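Local coordinates for protein epoxide hydrolase (Aspergillus niger, PDB 3G02) that probably hydrolyses epoxides to vicinal diols, using an active site of the alpha/beta hydrolase fold, at residues F165-N170 against R316-T321; F20-P25 against F73-F78. The protein carries 9 engineered substitutions. All coordinates share one frame; numbering follows the deposited sequence. Where two conformers were deposited one is given.

Contact 1: residues F165-N170 against R316-T321; sequences FGLMDN and REWVPT. Engineered in segment 316-321: Trp318 (natural residue Thr), Val319 (natural residue Thr).
A carboxylate from one helix meets the first turn of another in this buried contact, where the start of helix 167-180 faces helix 315-318 close to the predicted active site. Glu317 has CG anti to its carbonyl carbon (chi1 -67°) and an extended chain beyond, which carries OE1 to the backbone N of Leu167 at 2.9 Å. The N-H points almost straight at OE1 (165°) but reaches it from above the carboxylate plane. A water accepts from Met168 N and donates to Glu317 OE1 at 2.7 Å, so OE1 serves two consecutive amides, one directly and one through water; the helix N-terminus would be expected to stabilise its negative charge. Gly166, the N-cap residue, lies against the carboxylate, with CA 3.4 Å from Glu317 OE1. In this alpha/beta hydrolase fold the contact borders the active site through the engineered Trp318, whose side chain lies near those of the predicted nucleophile Asp193 and of Tyr315, the predicted proton donor. Leu167 slides past Glu317 in the opposite direction, bringing CD1 to 3.8 Å from Glu317 CB and, near the plane of the indole at its edge, to 4.1 Å from Trp318 CB. Leu167 also packs on Phe197 and Leu201 of helix 194-205.

Contact 2: residues F20-P25 against F73-F78; sequences FTVSIP and FDWRPF
The loop leading into helix 26-38 is tied to the first turn of helix 75-82 by one arginine and one tryptophan. Arg76 leaves its backbone with CG anti to the carbonyl carbon and bends at chi2 (-63°), so that the guanidinium swings over to the loop. There it grips a single acceptor end-on: Arg76 NH1 lies 2.9 Å and Arg76 NH2 2.8 Å from Ile24 O. The oxygen lies close to the guanidinium plane, and both N-H groups point at it obliquely, at 140° and 145°, as sharing one atom requires. NH1 sits on a lone pair in the carbonyl plane, whereas NH2 approaches nearly along the C=O axis. Each nitrogen also forms a salt bridge, NH1 with Glu79 and NH2 with Asp26.

Beside this grip, Ile24 and Trp75 cross at about a right angle. Ile24 CG1 lies 3.4 Å from Trp75 NE1, obliquely to the ring, while Val22 CG1 touches the indole edge at Trp75 CZ2 (4.2 Å). Glu79 serves three donors: OE1 pairs with Arg76 NH1, and OE2 accepts from Trp75 NE1 and Ile24 N. Both backbone polar atoms of Ile24 are therefore held by side chains of helix 75-82, while Val22 N donates to Asn83 OD1. At the helix start, Asp74 is the N-cap: its OD1 accepts from Arg76 N at 3.1 Å, the N-H coming from above the carboxylate plane.

Both segments fall within the epoxide hydrolase N-terminal family region, away from the predicted active-site residues. Leu29 of helix 26-38 touches Ile24, Trp75 and Arg76, adding an apolar cover. With two acidic partners, the arginine's positive charge is probably well compensated, and its doubled grip on one carbonyl suggests that directed polar bonds hold the loop as well as apolar contact.

Overall arrangement
The contacts lie in series along the chain, with centres 31 Å apart and nearest atoms about 17 Å apart, and they share no helix. Both are mostly buried, but the centre of contact 1 lies about 15 Å from the centre of the chain, that of contact 2 about 21 Å. Contact 1 borders the predicted active site; contact 2 joins two parts of the N-terminal region away from it. Their polar chemistry is reversed: in contact 1 an acidic side chain accepts from one backbone amide directly and from a second through water, while in contact 2 a basic side chain donates to a backbone carbonyl. Glu47 of the second subunit forms a salt bridge with Arg316 of contact 1; no other chain touches contact 2.

Contact 1: residues F165-N170 against R316-T321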
loop_
_atom_site.group_PDB
_atom_site.type_symbol
_atom_site.label_atom_id
_atom_site.label_comp_id
_atom_site.label_asym_id
_atom_site.label_seq_id
_atom_site.Cartn_x
_atom_site.Cartn_y
_atom_site.Cartn_z
ATOM N N PHE A 165 -5.188 -12.176 16.656
ATOM C CA PHE A 165 -5.472 -11.192 17.696
ATOM C C PHE A 165 -6.267 -10.080 17.031
ATOM O O PHE A 165 -5.878 -9.591 15.968
ATOM C CB PHE A 165 -4.157 -10.648 18.260
ATOM C CG PHE A 165 -4.246 -10.138 19.680
ATOM C CD1 PHE A 165 -4.261 -11.025 20.760
ATOM C CD2 PHE A 165 -4.273 -8.773 19.937
ATOM C CE1 PHE A 165 -4.314 -10.552 22.074
ATOM C CE2 PHE A 165 -4.329 -8.289 21.244
ATOM C CZ PHE A 165 -4.348 -9.177 22.314
ATOM N N GLY A 166 -7.384 -9.691 17.638
ATOM C CA GLY A 166 -8.276 -8.718 17.022
ATOM C C GLY A 166 -8.710 -7.616 17.962
ATOM O O GLY A 166 -8.119 -7.424 19.024
ATOM N N LEU A 167 -9.758 -6.906 17.562
ATOM C CA LEU A 167 -10.241 -5.746 18.304
ATOM C C LEU A 167 -10.792 -6.107 19.684
ATOM O O LEU A 167 -10.537 -5.393 20.650
ATOM C CB LEU A 167 -11.264 -4.959 17.476
ATOM C CG LEU A 167 -10.696 -4.283 16.218
ATOM C CD1 LEU A 167 -11.763 -4.046 15.166
ATOM C CD2 LEU A 167 -9.982 -2.980 16.577
ATOM N N MET A 168 -11.514 -7.223 19.775
ATOM C CA MET A 168 -12.042 -7.685 21.062
ATOM C C MET A 168 -10.924 -8.048 22.034
ATOM O O MET A 168 -11.023 -7.787 23.236
ATOM C CB MET A 168 -12.987 -8.876 20.871
ATOM C CG MET A 168 -13.734 -9.290 22.139
ATOM S SD MET A 168 -14.796 -7.979 22.792
ATOM C CE MET A 168 -16.055 -7.882 21.525
ATOM N N ASP A 169 -9.860 -8.648 21.508
ATOM C CA ASP A 169 -8.684 -8.980 22.305
ATOM C C ASP A 169 -8.029 -7.723 22.877
ATOM O O ASP A 169 -7.611 -7.703 24.038
ATOM C CB ASP A 169 -7.672 -9.755 21.463
ATOM C CG ASP A 169 -8.177 -11.123 21.044
ATOM O OD1 ASP A 169 -8.638 -11.892 21.914
ATOM O OD2 ASP A 169 -8.104 -11.434 19.837
ATOM N N ASN A 170 -7.943 -6.680 22.053
ATOM C CA ASN A 170 -7.445 -5.388 22.502
ATOM C C ASN A 170 -8.294 -4.816 23.633
ATOM O O ASN A 170 -7.759 -4.331 24.636
ATOM C CB ASN A 170 -7.380 -4.398 21.336
ATOM C CG ASN A 170 -6.076 -4.491 20.557
ATOM O OD1 ASN A 170 -5.167 -3.694 20.769
ATOM N ND2 ASN A 170 -5.980 -5.463 19.656
ATOM N N ARG A 316 -7.308 -5.886 9.610
ATOM C CA ARG A 316 -8.109 -6.914 8.936
ATOM C C ARG A 316 -9.503 -7.072 9.550
ATOM O O ARG A 316 -10.405 -7.594 8.897
ATOM C CB ARG A 316 -7.369 -8.249 8.860
ATOM C CG ARG A 316 -6.880 -8.797 10.183
ATOM C CD ARG A 316 -6.065 -10.033 9.915
ATOM N NE ARG A 316 -5.369 -10.560 11.085
ATOM C CZ ARG A 316 -4.143 -10.204 11.460
ATOM N NH1 ARG A 316 -3.469 -9.282 10.781
ATOM N NH2 ARG A 316 -3.591 -10.766 12.525
ATOM N N GLU A 317 -9.673 -6.605 10.787
ATOM C CA GLU A 317 -10.997 -6.536 11.420
ATOM C C GLU A 317 -11.603 -5.131 11.363
ATOM O O GLU A 317 -12.824 -4.980 11.275
ATOM C CB GLU A 317 -10.931 -6.994 12.876
ATOM C CG GLU A 317 -10.603 -8.464 13.061
ATOM C CD GLU A 317 -10.912 -8.965 14.460
ATOM O OE1 GLU A 317 -11.139 -8.126 15.361
ATOM O OE2 GLU A 317 -10.928 -10.201 14.651
ATOM N N TRP A 318 -10.755 -4.106 11.423
ATOM C CA TRP A 318 -11.227 -2.720 11.521
ATOM C C TRP A 318 -11.743 -2.144 10.199
ATOM O O TRP A 318 -12.711 -1.381 10.194
ATOM C CB TRP A 318 -10.127 -1.831 12.116
ATOM C CG TRP A 318 -10.555 -0.428 12.481
ATOM C CD1 TRP A 318 -11.519 -0.064 13.386
ATOM C CD2 TRP A 318 -10.004 0.792 11.972
ATOM N NE1 TRP A 318 -11.606 1.306 13.460
ATOM C CE2 TRP A 318 -10.689 1.855 12.603
ATOM C CE3 TRP A 318 -9.000 1.090 11.039
ATOM C CZ2 TRP A 318 -10.403 3.197 12.330
ATOM C CZ3 TRP A 318 -8.720 2.422 10.767
ATOM C CH2 TRP A 318 -9.419 3.460 11.414
ATOM N N VAL A 319 -11.087 -2.510 9.099
ATOM C CA VAL A 319 -11.475 -2.046 7.766
ATOM C C VAL A 319 -12.920 -2.457 7.390
ATOM O O VAL A 319 -13.694 -1.606 6.942
ATOM C CB VAL A 319 -10.420 -2.447 6.689
ATOM C CG1 VAL A 319 -10.946 -2.222 5.281
ATOM C CG2 VAL A 319 -9.128 -1.663 6.896
ATOM N N PRO A 320 -13.293 -3.744 7.593
ATOM C CA PRO A 320 -14.692 -4.172 7.373
ATOM C C PRO A 320 -15.743 -3.359 8.142
ATOM O O PRO A 320 -16.851 -3.170 7.634
ATOM C CB PRO A 320 -14.699 -5.623 7.867
ATOM C CG PRO A 320 -13.307 -6.083 7.690
ATOM C CD PRO A 320 -12.462 -4.892 8.021
ATOM N N THR A 321 -15.396 -2.877 9.339
ATOM C CA THR A 321 -16.324 -2.085 10.156
ATOM C C THR A 321 -16.509 -0.677 9.592
ATOM O O THR A 321 -17.519 -0.016 9.856
ATOM C CB THR A 321 -15.885 -1.995 11.644
ATOM O OG1 THR A 321 -14.736 -1.146 11.771
ATOM C CG2 THR A 321 -15.581 -3.378 12.214
HETATM O O HOH W 1 -12.447 -8.805 17.583
#

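Contact 2: residues F20-P25 against F73-F78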
loop_
_atom_site.group_PDB
_atom_site.type_symbol
_atom_site.label_atom_id
_atom_site.label_comp_id
_atom_site.label_asym_id
_atom_site.label_seq_id
_atom_site.Cartn_x
_atom_site.Cartn_y
_atom_site.Cartn_z
ATOM N N PHE A 20 8.783 2.386 34.294
ATOM C CA PHE A 20 9.431 2.189 33.015
ATOM C C PHE A 20 10.146 3.467 32.600
ATOM O O PHE A 20 9.617 4.567 32.770
ATOM C CB PHE A 20 8.386 1.786 31.967
ATOM C CG PHE A 20 8.955 1.532 30.601
ATOM C CD1 PHE A 20 9.539 0.308 30.293
ATOM C CD2 PHE A 20 8.902 2.514 29.617
ATOM C CE1 PHE A 20 10.066 0.068 29.028
ATOM C CE2 PHE A 20 9.429 2.282 28.351
ATOM C CZ PHE A 20 10.008 1.062 28.055
ATOM N N THR A 21 11.353 3.305 32.069
ATOM C CA THR A 21 12.148 4.413 31.567
ATOM C C THR A 21 12.580 4.091 30.142
ATOM O O THR A 21 13.134 3.019 29.879
ATOM C CB THR A 21 13.399 4.666 32.454
ATOM O OG1 THR A 21 12.992 4.847 33.815
ATOM C CG2 THR A 21 14.166 5.902 31.994
ATOM N N VAL A 22 12.305 5.011 29.224
ATOM C CA VAL A 22 12.781 4.877 27.850
ATOM C C VAL A 22 14.282 5.155 27.825
ATOM O O VAL A 22 14.733 6.221 28.244
ATOM C CB VAL A 22 12.033 5.821 26.879
ATOM C CG1 VAL A 22 12.521 5.605 25.444
ATOM C CG2 VAL A 22 10.520 5.609 26.972
ATOM N N SER A 23 15.047 4.177 27.347
ATOM C CA SER A 23 16.497 4.273 27.294
ATOM C C SER A 23 17.013 3.512 26.084
ATOM O O SER A 23 17.512 2.389 26.201
ATOM C CB SER A 23 17.120 3.734 28.589
ATOM O OG SER A 23 18.518 3.955 28.606
ATOM N N ILE A 24 16.869 4.132 24.915
ATOM C CA ILE A 24 17.307 3.533 23.659
ATOM C C ILE A 24 18.836 3.532 23.612
ATOM O O ILE A 24 19.457 4.588 23.745
ATOM C CB ILE A 24 16.725 4.286 22.426
ATOM C CG1 ILE A 24 15.186 4.354 22.479
ATOM C CG2 ILE A 24 17.220 3.663 21.115
ATOM C CD1 ILE A 24 14.466 3.004 22.475
ATOM N N PRO A 25 19.446 2.342 23.445
ATOM C CA PRO A 25 20.902 2.259 23.366
ATOM C C PRO A 25 21.480 3.121 22.246
ATOM O O PRO A 25 20.870 3.243 21.178
ATOM C CB PRO A 25 21.152 0.775 23.076
ATOM C CG PRO A 25 19.952 0.076 23.613
ATOM C CD PRO A 25 18.815 1.013 23.340
ATOM N N PHE A 73 18.146 16.205 13.863
ATOM C CA PHE A 73 17.373 15.428 14.832
ATOM C C PHE A 73 18.201 14.813 15.960
ATOM O O PHE A 73 19.235 14.191 15.720
ATOM C CB PHE A 73 16.555 14.340 14.124
ATOM C CG PHE A 73 15.660 13.558 15.048
ATOM C CD1 PHE A 73 14.472 14.111 15.520
ATOM C CD2 PHE A 73 16.007 12.276 15.451
ATOM C CE1 PHE A 73 13.640 13.392 16.380
ATOM C CE2 PHE A 73 15.182 11.548 16.311
ATOM C CZ PHE A 73 13.995 12.111 16.776
ATOM N N ASP A 74 17.717 14.983 17.188
ATOM C CA ASP A 74 18.318 14.353 18.357
ATOM C C ASP A 74 17.224 13.648 19.161
ATOM O O ASP A 74 16.280 14.277 19.643
ATOM C CB ASP A 74 19.062 15.391 19.211
ATOM C CG ASP A 74 19.833 14.773 20.384
ATOM O OD1 ASP A 74 19.885 13.528 20.527
ATOM O OD2 ASP A 74 20.395 15.562 21.175
ATOM N N TRP A 75 17.364 12.333 19.292
ATOM C CA TRP A 75 16.414 11.515 20.036
ATOM C C TRP A 75 16.358 11.856 21.530
ATOM O O TRP A 75 15.291 11.796 22.143
ATOM C CB TRP A 75 16.755 10.033 19.847
ATOM C CG TRP A 75 15.927 9.109 20.681
ATOM C CD1 TRP A 75 16.306 8.491 21.838
ATOM C CD2 TRP A 75 14.571 8.711 20.437
ATOM N NE1 TRP A 75 15.276 7.728 22.326
ATOM C CE2 TRP A 75 14.198 7.840 21.486
ATOM C CE3 TRP A 75 13.637 8.997 19.429
ATOM C CZ2 TRP A 75 12.929 7.254 21.559
ATOM C CZ3 TRP A 75 12.379 8.413 19.502
ATOM C CH2 TRP A 75 12.035 7.554 20.563
ATOM N N ARG A 76 17.505 12.208 22.110
ATOM C CA ARG A 76 17.613 12.328 23.572
ATOM C C ARG A 76 16.669 13.338 24.251
ATOM O O ARG A 76 16.051 12.991 25.259
ATOM C CB ARG A 76 19.069 12.544 24.014
ATOM C CG ARG A 76 20.009 11.382 23.707
ATOM C CD ARG A 76 19.621 10.101 24.438
ATOM N NE ARG A 76 20.536 9.011 24.107
ATOM C CZ ARG A 76 20.213 7.721 24.107
ATOM N NH1 ARG A 76 18.981 7.331 24.407
ATOM N NH2 ARG A 76 21.126 6.813 23.786
ATOM N N PRO A 77 16.553 14.579 23.723
ATOM C CA PRO A 77 15.561 15.498 24.302
ATOM C C PRO A 77 14.119 14.977 24.250
ATOM O O PRO A 77 13.355 15.175 25.200
ATOM C CB PRO A 77 15.705 16.756 23.438
ATOM C CG PRO A 77 17.104 16.698 22.932
ATOM C CD PRO A 77 17.322 15.235 22.650
ATOM N N PHE A 78 13.753 14.318 23.152
ATOM C CA PHE A 78 12.436 13.700 23.046
ATOM C C PHE A 78 12.273 12.574 24.065
ATOM O O PHE A 78 11.244 12.483 24.735
ATOM C CB PHE A 78 12.200 13.189 21.623
ATOM C CG PHE A 78 10.901 12.447 21.439
ATOM C CD1 PHE A 78 9.676 13.055 21.707
ATOM C CD2 PHE A 78 10.909 11.139 20.972
ATOM C CE1 PHE A 78 8.479 12.359 21.524
ATOM C CE2 PHE A 78 9.721 10.437 20.785
ATOM C CZ PHE A 78 8.505 11.048 21.061
#